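Long-range contact in FAD synthetase (Saccharomyces cerevisiae, PDB 2WSI), which catalyses the transfer of an adenylyl group from ATP to FMN, making the coenzyme FAD and releasing diphosphate: residues 110-122 with 269-281. Numbering follows the deposited sequence.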
loop_
_atom_site.group_PDB
_atom_site.type_symbol
_atom_site.label_atom_id
_atom_site.label_comp_id
_atom_site.label_asym_id
_atom_site.label_seq_id
_atom_site.Cartn_x
_atom_site.Cartn_y
_atom_site.Cartn_z
ATOM N N GLU A 110 8.488 -16.290 8.958
ATOM C CA GLU A 110 9.577 -16.282 9.939
ATOM C C GLU A 110 10.547 -15.151 9.643
ATOM O O GLU A 110 11.116 -14.557 10.563
ATOM C CB GLU A 110 10.332 -17.619 9.979
ATOM C CG GLU A 110 9.754 -18.645 10.960
ATOM C CD GLU A 110 10.027 -18.311 12.430
ATOM O OE1 GLU A 110 10.901 -17.459 12.726
ATOM O OE2 GLU A 110 9.360 -18.919 13.298
ATOM N N GLU A 111 10.726 -14.839 8.366
ATOM C CA GLU A 111 11.681 -13.800 7.983
ATOM C C GLU A 111 11.074 -12.393 7.927
ATOM O O GLU A 111 11.705 -11.465 7.440
ATOM C CB GLU A 111 12.323 -14.162 6.640
ATOM C CG GLU A 111 13.116 -15.465 6.723
ATOM C CD GLU A 111 14.145 -15.439 7.845
ATOM O OE1 GLU A 111 14.959 -14.488 7.896
ATOM O OE2 GLU A 111 14.139 -16.364 8.682
ATOM N N THR A 112 9.863 -12.227 8.443
ATOM C CA THR A 112 9.197 -10.917 8.395
ATOM C C THR A 112 9.873 -9.946 9.364
ATOM O O THR A 112 10.136 -10.293 10.504
ATOM C CB THR A 112 7.679 -11.082 8.718
ATOM O OG1 THR A 112 7.091 -11.920 7.719
ATOM C CG2 THR A 112 6.948 -9.747 8.746
ATOM N N PHE A 113 10.200 -8.738 8.917
ATOM C CA PHE A 113 10.801 -7.749 9.835
ATOM C C PHE A 113 9.845 -7.429 10.964
ATOM O O PHE A 113 8.703 -7.125 10.700
ATOM C CB PHE A 113 11.069 -6.420 9.141
ATOM C CG PHE A 113 12.210 -6.450 8.177
ATOM C CD1 PHE A 113 13.514 -6.273 8.634
ATOM C CD2 PHE A 113 11.978 -6.604 6.811
ATOM C CE1 PHE A 113 14.588 -6.292 7.752
ATOM C CE2 PHE A 113 13.047 -6.621 5.907
ATOM C CZ PHE A 113 14.355 -6.455 6.383
ATOM N N PRO A 114 10.327 -7.424 12.218
ATOM C CA PRO A 114 9.487 -6.995 13.355
ATOM C C PRO A 114 8.956 -5.566 13.203
ATOM O O PRO A 114 7.859 -5.266 13.638
ATOM C CB PRO A 114 10.431 -7.061 14.557
ATOM C CG PRO A 114 11.617 -7.861 14.117
ATOM C CD PRO A 114 11.679 -7.851 12.625
ATOM N N THR A 115 9.741 -4.685 12.600
ATOM C CA THR A 115 9.308 -3.317 12.392
ATOM C C THR A 115 8.037 -3.298 11.536
ATOM O O THR A 115 7.148 -2.474 11.754
ATOM C CB THR A 115 10.401 -2.491 11.665
ATOM O OG1 THR A 115 11.574 -2.388 12.498
ATOM C CG2 THR A 115 9.874 -1.093 11.349
ATOM N N LEU A 116 7.988 -4.196 10.550
ATOM C CA LEU A 116 6.863 -4.277 9.611
ATOM C C LEU A 116 5.672 -4.937 10.306
ATOM O O LEU A 116 4.556 -4.480 10.178
ATOM C CB LEU A 116 7.244 -5.087 8.361
ATOM C CG LEU A 116 6.116 -5.137 7.328
ATOM C CD1 LEU A 116 5.992 -3.792 6.633
ATOM C CD2 LEU A 116 6.293 -6.258 6.323
ATOM N N GLU A 117 5.914 -6.020 11.025
ATOM C CA GLU A 117 4.841 -6.648 11.808
ATOM C C GLU A 117 4.177 -5.623 12.720
ATOM O O GLU A 117 2.945 -5.538 12.805
ATOM C CB GLU A 117 5.394 -7.798 12.662
ATOM C CG GLU A 117 5.590 -9.111 11.905
ATOM C CD GLU A 117 6.490 -10.100 12.655
ATOM O OE1 GLU A 117 7.136 -9.665 13.642
ATOM O OE2 GLU A 117 6.568 -11.299 12.253
ATOM N N ASN A 118 4.985 -4.828 13.394
ATOM C CA ASN A 118 4.444 -3.819 14.307
ATOM C C ASN A 118 3.615 -2.765 13.561
ATOM O O ASN A 118 2.560 -2.347 14.023
ATOM C CB ASN A 118 5.555 -3.144 15.109
ATOM C CG ASN A 118 6.106 -4.038 16.214
ATOM O OD1 ASN A 118 5.428 -4.938 16.692
ATOM N ND2 ASN A 118 7.343 -3.798 16.607
ATOM N N PHE A 119 4.108 -2.352 12.400
ATOM C CA PHE A 119 3.389 -1.410 11.549
ATOM C C PHE A 119 2.050 -1.978 11.062
ATOM O O PHE A 119 1.047 -1.261 10.986
ATOM C CB PHE A 119 4.257 -1.036 10.332
ATOM C CG PHE A 119 3.652 0.050 9.493
ATOM C CD1 PHE A 119 3.573 1.353 9.973
ATOM C CD2 PHE A 119 3.153 -0.230 8.238
ATOM C CE1 PHE A 119 3.026 2.351 9.197
ATOM C CE2 PHE A 119 2.596 0.764 7.475
ATOM C CZ PHE A 119 2.535 2.052 7.950
ATOM N N VAL A 120 2.028 -3.258 10.711
ATOM C CA VAL A 120 0.775 -3.879 10.272
ATOM C C VAL A 120 -0.260 -3.847 11.382
ATOM O O VAL A 120 -1.426 -3.511 11.160
ATOM C CB VAL A 120 0.992 -5.343 9.809
ATOM C CG1 VAL A 120 -0.331 -6.015 9.568
ATOM C CG2 VAL A 120 1.859 -5.367 8.511
ATOM N N LEU A 121 0.163 -4.212 12.586
ATOM C CA LEU A 121 -0.738 -4.186 13.750
ATOM C C LEU A 121 -1.236 -2.762 14.040
ATOM O O LEU A 121 -2.423 -2.556 14.229
ATOM C CB LEU A 121 -0.031 -4.761 14.990
ATOM C CG LEU A 121 0.421 -6.226 14.942
ATOM C CD1 LEU A 121 0.942 -6.666 16.346
ATOM C CD2 LEU A 121 -0.660 -7.185 14.486
ATOM N N GLU A 122 -0.337 -1.777 14.075
ATOM C CA GLU A 122 -0.753 -0.408 14.355
ATOM C C GLU A 122 -1.702 0.123 13.275
ATOM O O GLU A 122 -2.698 0.778 13.580
ATOM C CB GLU A 122 0.445 0.545 14.481
ATOM C CG GLU A 122 1.288 0.350 15.742
ATOM C CD GLU A 122 0.589 0.889 16.996
ATOM O OE1 GLU A 122 -0.457 1.578 16.871
ATOM O OE2 GLU A 122 1.086 0.614 18.106
ATOM N N THR A 269 7.152 8.636 9.819
ATOM C CA THR A 269 7.638 7.255 9.769
ATOM C C THR A 269 7.368 6.491 11.063
ATOM O O THR A 269 7.500 7.043 12.142
ATOM C CB THR A 269 9.147 7.190 9.481
ATOM O OG1 THR A 269 9.832 8.134 10.312
ATOM C CG2 THR A 269 9.415 7.495 8.003
ATOM N N SER A 270 7.023 5.212 10.943
ATOM C CA SER A 270 6.748 4.372 12.110
ATOM C C SER A 270 8.055 3.990 12.798
ATOM O O SER A 270 9.113 4.010 12.180
ATOM C CB SER A 270 5.958 3.112 11.709
ATOM O OG SER A 270 6.797 2.131 11.067
ATOM N N PRO A 271 7.974 3.613 14.079
ATOM C CA PRO A 271 9.170 3.285 14.880
ATOM C C PRO A 271 9.890 2.001 14.433
ATOM O O PRO A 271 9.250 1.011 14.115
ATOM C CB PRO A 271 8.612 3.103 16.313
ATOM C CG PRO A 271 7.266 3.713 16.325
ATOM C CD PRO A 271 6.760 3.815 14.900
ATOM N N ILE A 272 11.215 2.028 14.415
ATOM C CA ILE A 272 12.021 0.846 14.124
ATOM C C ILE A 272 12.152 -0.006 15.376
ATOM O O ILE A 272 12.472 0.505 16.439
ATOM C CB ILE A 272 13.468 1.221 13.735
ATOM C CG1 ILE A 272 13.490 2.297 12.650
ATOM C CG2 ILE A 272 14.222 -0.022 13.252
ATOM C CD1 ILE A 272 12.650 1.962 11.460
ATOM N N SER A 273 11.920 -1.301 15.254
ATOM C CA SER A 273 11.978 -2.178 16.423
ATOM C C SER A 273 13.444 -2.261 16.855
ATOM O O SER A 273 14.344 -2.119 16.012
ATOM C CB SER A 273 11.438 -3.559 16.070
ATOM O OG SER A 273 11.673 -4.480 17.123
ATOM N N VAL A 274 13.702 -2.472 18.146
ATOM C CA VAL A 274 15.096 -2.498 18.599
ATOM C C VAL A 274 15.842 -3.581 17.841
ATOM O O VAL A 274 16.935 -3.327 17.335
ATOM C CB VAL A 274 15.280 -2.629 20.150
ATOM C CG1 VAL A 274 14.629 -1.450 20.860
ATOM C CG2 VAL A 274 14.718 -3.924 20.683
ATOM N N VAL A 275 15.246 -4.763 17.698
ATOM C CA VAL A 275 15.942 -5.820 16.961
ATOM C C VAL A 275 16.364 -5.327 15.572
ATOM O O VAL A 275 17.484 -5.586 15.119
ATOM C CB VAL A 275 15.124 -7.141 16.877
ATOM C CG1 VAL A 275 13.873 -6.964 16.074
ATOM C CG2 VAL A 275 15.961 -8.240 16.254
ATOM N N ASP A 276 15.491 -4.591 14.887
ATOM C CA ASP A 276 15.863 -4.120 13.552
ATOM C C ASP A 276 16.937 -3.047 13.612
ATOM O O ASP A 276 17.762 -2.928 12.701
ATOM C CB ASP A 276 14.636 -3.617 12.786
ATOM C CG ASP A 276 13.797 -4.737 12.285
ATOM O OD1 ASP A 276 14.355 -5.842 12.074
ATOM O OD2 ASP A 276 12.585 -4.534 12.084
ATOM N N LYS A 277 16.921 -2.253 14.673
ATOM C CA LYS A 277 17.949 -1.237 14.864
ATOM C C LYS A 277 19.344 -1.887 14.976
ATOM O O LYS A 277 20.332 -1.344 14.467
ATOM C CB LYS A 277 17.644 -0.393 16.103
ATOM C CG LYS A 277 16.480 0.587 15.942
ATOM C CD LYS A 277 16.430 1.567 17.127
ATOM C CE LYS A 277 15.115 2.357 17.184
ATOM N NZ LYS A 277 14.858 2.898 18.553
ATOM N N GLU A 278 19.412 -3.045 15.632
ATOM C CA GLU A 278 20.668 -3.798 15.752
ATOM C C GLU A 278 21.091 -4.253 14.371
ATOM O O GLU A 278 22.216 -4.020 13.929
ATOM C CB GLU A 278 20.480 -5.021 16.658
ATOM C CG GLU A 278 21.439 -6.205 16.363
ATOM C CD GLU A 278 20.972 -7.143 15.218
ATOM O OE1 GLU A 278 19.781 -7.563 15.193
ATOM O OE2 GLU A 278 21.816 -7.487 14.350
ATOM N N ARG A 279 20.143 -4.889 13.696
ATOM C CA ARG A 279 20.336 -5.475 12.380
ATOM C C ARG A 279 20.801 -4.428 11.372
ATOM O O ARG A 279 21.552 -4.737 10.442
ATOM C CB ARG A 279 19.009 -6.114 11.969
ATOM C CG ARG A 279 18.864 -6.568 10.549
ATOM C CD ARG A 279 17.455 -7.162 10.355
ATOM N NE ARG A 279 17.368 -8.553 10.798
ATOM C CZ ARG A 279 16.563 -9.023 11.752
ATOM N NH1 ARG A 279 15.712 -8.229 12.405
ATOM N NH2 ARG A 279 16.596 -10.316 12.038
ATOM N N PHE A 280 20.393 -3.182 11.578
ATOM C CA PHE A 280 20.737 -2.102 10.658
ATOM C C PHE A 280 21.928 -1.265 11.118
ATOM O O PHE A 280 22.301 -0.310 10.435
ATOM C CB PHE A 280 19.551 -1.157 10.467
ATOM C CG PHE A 280 18.310 -1.822 9.940
ATOM C CD1 PHE A 280 18.385 -2.967 9.168
ATOM C CD2 PHE A 280 17.065 -1.259 10.186
ATOM C CE1 PHE A 280 17.229 -3.562 8.676
ATOM C CE2 PHE A 280 15.915 -1.837 9.705
ATOM C CZ PHE A 280 15.996 -2.996 8.944
ATOM N N SER A 281 22.514 -1.582 12.273
ATOM C CA SER A 281 23.654 -0.796 12.740
ATOM C C SER A 281 24.808 -0.900 11.745
ATOM O O SER A 281 25.499 0.080 11.497
ATOM C CB SER A 281 24.101 -1.214 14.149
ATOM O OG SER A 281 24.825 -2.435 14.143
HETATM O O HOH W 1 6.895 0.068 12.872
HETATM O O HOH W 2 8.571 -1.185 15.708
HETATM O O HOH W 3 9.316 -4.953 18.642
#
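Thr115, in the first turn of helix 114-126, fits between the carboxylate of Asp276 and the backbone of Ser273. Its OG1 accepts a nearly straight bond (171°) from Ser273 N at 3.0 Å. OG1 also donates to Asp276 OD2, though the modelled length is doubtfully short. With OG1 anti to the carbonyl carbon (chi1 -64°), the hydroxyl sits beside the backbone N, and the two can meet the same oxygen, Asp276 OD2; Thr115 N does so at 2.9 Å. The other oxygen, Asp276 OD1, forms a salt bridge with Arg279 NH1 at 2.8 Å. Asp276 OD1 also lies in the plane of the Phe113 ring, at its edge, 3.6 Å from Phe113 CD1. The carboxylate's charge is probably favourable beside the first turn of helix 114-126. An alanine in place of Asp276 would probably leave Thr115 N and the Arg279 guanidinium without this acceptor and free the arginine to turn. Phe113 CE1 packs on Phe280 CZ at 3.8 Å, the ring planes 51° apart. At the other end, Ser270 CB touches Phe119 CD1 at 3.4 Å, and Ser270 OG is hydrogen-bonded to Gly215 N. One water joins Thr115 O, Ser270 OG and Pro271 O; two more link Asn118 ND2 to Pro271 O and Ser273 OG. Phe113 and Ser273 are the N-caps of the two helices, so the contact joins their N-terminal ends. Helix 114-126 follows strand 102-106 in the PAPS reductase-type domain; the axes of 114-122 and the last helix, 274-279, run roughly antiparallel. Leu216 of helix 215-218 touches Phe113, Thr115 and Phe280, and Phe221 meets the rings of Phe113 and Phe280.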